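Local coordinates for protein CEL44C (Paenibacillus polymyxa, PDB 2YIH) that probably hydrolyses the beta-1,4-glucan backbone of xyloglucan and cellulose internally, through the family 44 glycoside hydrolase part of a longer multidomain enzyme, at residues Ala42-Gly47 with Met387-Trp391. The protein carries 8 engineered substitutions. Sequence-based numbering, arbitrary orientation.
Sequences ARRLGG and MANYW. With EDO (1,2-ethanediol), chain L.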
ATOM      1  N   ALA A  42      -0.419  -2.384   9.448  1.00  7.36           N
ATOM      2  CA  ALA A  42       0.509  -3.039   8.514  1.00  7.13           C
ATOM      3  C   ALA A  42       1.686  -2.120   8.200  1.00  6.80           C
ATOM      4  O   ALA A  42       1.504  -0.938   7.983  1.00  6.87           O
ATOM      5  CB  ALA A  42      -0.220  -3.432   7.194  1.00  7.17           C
ATOM      6  N   ARG A  43       2.885  -2.689   8.167  1.00  6.92           N
ATOM      7  CA  ARG A  43       4.096  -1.932   7.813  1.00  6.75           C
ATOM      8  C   ARG A  43       4.839  -2.666   6.714  1.00  7.08           C
ATOM      9  O   ARG A  43       4.927  -3.899   6.755  1.00  7.64           O
ATOM     10  CB  ARG A  43       4.984  -1.763   9.072  1.00  6.88           C
ATOM     11  CG  ARG A  43       4.270  -0.882  10.116  1.00  6.98           C
ATOM     12  CD  ARG A  43       5.056  -0.774  11.439  1.00  6.95           C
ATOM     13  NE  ARG A  43       6.324  -0.041  11.304  1.00  7.59           N
ATOM     14  CZ  ARG A  43       7.521  -0.580  11.502  1.00  7.47           C
ATOM     15  NH1 ARG A  43       7.649  -1.894  11.677  1.00  7.83           N
ATOM     16  NH2 ARG A  43       8.597   0.181  11.483  1.00  8.22           N
ATOM     17  N   ARG A  44       5.414  -1.930   5.754  1.00  7.22           N
ATOM     18  CA  ARG A  44       6.143  -2.540   4.638  1.00  6.93           C
ATOM     19  C   ARG A  44       7.570  -2.023   4.659  1.00  7.22           C
ATOM     20  O   ARG A  44       7.791  -0.825   4.816  1.00  7.45           O
ATOM     21  CB  ARG A  44       5.509  -2.115   3.313  1.00  6.95           C
ATOM     22  CG  ARG A  44       6.337  -2.491   2.052  1.00  6.69           C
ATOM     23  CD  ARG A  44       5.453  -2.278   0.837  1.00  6.39           C
ATOM     24  NE  ARG A  44       6.134  -2.625  -0.429  1.00  6.52           N
ATOM     25  CZ  ARG A  44       6.727  -1.749  -1.233  1.00  6.51           C
ATOM     26  NH1 ARG A  44       6.937  -0.482  -0.841  1.00  6.57           N
ATOM     27  NH2 ARG A  44       7.197  -2.167  -2.424  1.00  6.34           N
ATOM     28  N   LEU A  45       8.516  -2.931   4.414  1.00  7.07           N
ATOM     29  CA  LEU A  45       9.912  -2.549   4.180  1.00  7.33           C
ATOM     30  C   LEU A  45      10.152  -2.834   2.685  1.00  7.58           C
ATOM     31  O   LEU A  45      10.392  -3.982   2.289  1.00  8.07           O
ATOM     32  CB  LEU A  45      10.852  -3.371   5.075  1.00  7.46           C
ATOM     33  CG  LEU A  45      12.344  -3.060   4.879  1.00  7.75           C
ATOM     34  CD1 LEU A  45      12.653  -1.618   5.259  1.00  8.13           C
ATOM     35  CD2 LEU A  45      13.185  -4.012   5.708  1.00  7.60           C
ATOM     36  N   GLY A  46      10.091  -1.786   1.892  1.00  7.55           N
ATOM     37  CA  GLY A  46      10.137  -1.954   0.430  1.00  7.86           C
ATOM     38  C   GLY A  46      10.480  -0.675  -0.262  1.00  8.44           C
ATOM     39  O   GLY A  46      11.012   0.228   0.354  1.00  9.62           O
ATOM     40  N   GLY A  47      10.295  -0.648  -1.581  1.00  8.17           N
ATOM     41  CA  GLY A  47      10.754   0.478  -2.373  1.00  8.32           C
ATOM     42  C   GLY A  47      12.145   0.302  -2.951  1.00  8.29           C
ATOM     43  O   GLY A  47      12.757  -0.753  -2.824  1.00  9.09           O
ATOM     44  N   MET A 387      -4.441  -5.180   1.482  1.00  7.78           N
ATOM     45  CA  MET A 387      -3.370  -4.455   2.161  1.00  7.65           C
ATOM     46  C   MET A 387      -3.046  -3.223   1.329  1.00  7.78           C
ATOM     47  O   MET A 387      -3.109  -3.261   0.072  1.00  8.28           O
ATOM     48  CB  MET A 387      -2.127  -5.343   2.350  1.00  7.84           C
ATOM     49  CG  MET A 387      -0.953  -4.652   3.074  1.00  8.11           C
ATOM     50  SD  MET A 387       0.337  -5.898   3.367  1.00  9.88           S
ATOM     51  CE  MET A 387      -0.432  -6.989   4.561  1.00  9.27           C
ATOM     52  N   ALA A 388      -2.732  -2.113   2.008  1.00  7.73           N
ATOM     53  CA  ALA A 388      -2.375  -0.890   1.276  1.00  7.59           C
ATOM     54  C   ALA A 388      -1.408  -0.115   2.131  1.00  7.73           C
ATOM     55  O   ALA A 388      -1.623   0.002   3.329  1.00  7.61           O
ATOM     56  CB  ALA A 388      -3.625  -0.002   0.979  1.00  7.80           C
ATOM     57  N   ASN A 389      -0.374   0.447   1.503  1.00  7.61           N
ATOM     58  CA  ASN A 389       0.739   1.087   2.238  1.00  7.51           C
ATOM     59  C   ASN A 389       1.066   2.452   1.596  1.00  7.69           C
ATOM     60  O   ASN A 389       1.522   2.534   0.453  1.00  7.18           O
ATOM     61  CB  ASN A 389       1.998   0.170   2.245  1.00  7.89           C
ATOM     62  CG  ASN A 389       1.720  -1.189   2.828  1.00  8.29           C
ATOM     63  OD1 ASN A 389       1.977  -1.460   4.043  1.00  9.66           O
ATOM     64  ND2 ASN A 389       1.186  -2.062   2.009  1.00  7.74           N
ATOM     65  N   TYR A 390       0.716   3.516   2.305  1.00  7.52           N
ATOM     66  CA  TYR A 390       1.070   4.877   1.879  1.00  7.90           C
ATOM     67  C   TYR A 390       2.597   5.012   1.693  1.00  8.16           C
ATOM     68  O   TYR A 390       3.388   4.347   2.390  1.00  7.61           O
ATOM     69  CB  TYR A 390       0.602   5.831   2.976  1.00  7.98           C
ATOM     70  CG  TYR A 390       1.020   7.241   2.779  1.00  7.49           C
ATOM     71  CD1 TYR A 390       0.459   8.007   1.770  1.00  7.85           C
ATOM     72  CD2 TYR A 390       2.028   7.801   3.580  1.00  7.72           C
ATOM     73  CE1 TYR A 390       0.851   9.327   1.570  1.00  7.79           C
ATOM     74  CE2 TYR A 390       2.400   9.151   3.431  1.00  7.77           C
ATOM     75  CZ  TYR A 390       1.827   9.879   2.383  1.00  7.98           C
ATOM     76  OH  TYR A 390       2.183  11.187   2.183  1.00  8.72           O
ATOM     77  N   TRP A 391       2.983   5.810   0.700  1.00  8.57           N
ATOM     78  CA  TRP A 391       4.402   6.159   0.510  1.00  9.36           C
ATOM     79  C   TRP A 391       4.584   7.686   0.632  1.00  9.30           C
ATOM     80  O   TRP A 391       3.903   8.454  -0.037  1.00  8.64           O
ATOM     81  CB  TRP A 391       4.860   5.682  -0.883  1.00  9.70           C
ATOM     82  CG  TRP A 391       6.275   6.041  -1.121  1.00 10.12           C
ATOM     83  CD1 TRP A 391       6.748   7.229  -1.634  1.00 11.30           C
ATOM     84  CD2 TRP A 391       7.418   5.237  -0.831  1.00 10.43           C
ATOM     85  NE1 TRP A 391       8.134   7.205  -1.659  1.00 11.14           N
ATOM     86  CE2 TRP A 391       8.568   5.997  -1.166  1.00 11.20           C
ATOM     87  CE3 TRP A 391       7.587   3.955  -0.306  1.00 10.26           C
ATOM     88  CZ2 TRP A 391       9.877   5.489  -1.016  1.00 11.17           C
ATOM     89  CZ3 TRP A 391       8.896   3.448  -0.152  1.00 11.15           C
ATOM     90  CH2 TRP A 391      10.013   4.232  -0.468  1.00 11.06           C
TER
HETATM   91  C1  EDO L1529      13.038   1.402   2.596  0.80 20.96           C
HETATM   92  O1  EDO L1529      13.231   1.183   1.192  0.80 22.65           O
HETATM   93  C2  EDO L1529      13.373   2.865   2.859  0.80 19.51           C
HETATM   94  O2  EDO L1529      12.383   3.678   2.233  0.80 20.47           O
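Strands 42-45 and 387-390 are the second and eighth strands of the (beta/alpha)8 TIM barrel of this family 44 glycoside hydrolase. Their axes come within 7.5 Å at 65°, with Arg44 and Asn389 nearest in register (CA to CA 6.9 Å). No hydrogen bond joins the two segments: strand 29-30 lies between them in barrel order, pairing through Thr30 with Ala42 and Arg44, so between the strands themselves the contact is made mainly by the side chains of Ala42, Arg44, Met387 and Asn389. At one end, Ala42 CB packs on Met387 CG at 4.4 Å. Asn389 fills the middle, its side chain packed against Ala42 and the aliphatic start of Arg44. The extended Arg44 side chain carries its guanidinium onward to Asn31, which accepts a hydrogen bond from NH1. Arg43 and Leu45 point the other way, onto helix 90-102. At the far end of the contact, near the bound glucan, Trp391 brings its indole against the loop that follows strand 42-45. Gly47 permits this closeness, since a CB there would clash with the ring. Gly46 O sits at the indole edge, 3.9 Å from Trp391 CZ3, and accepts a 2.6 Å hydrogen bond from O1 of the ethanediol.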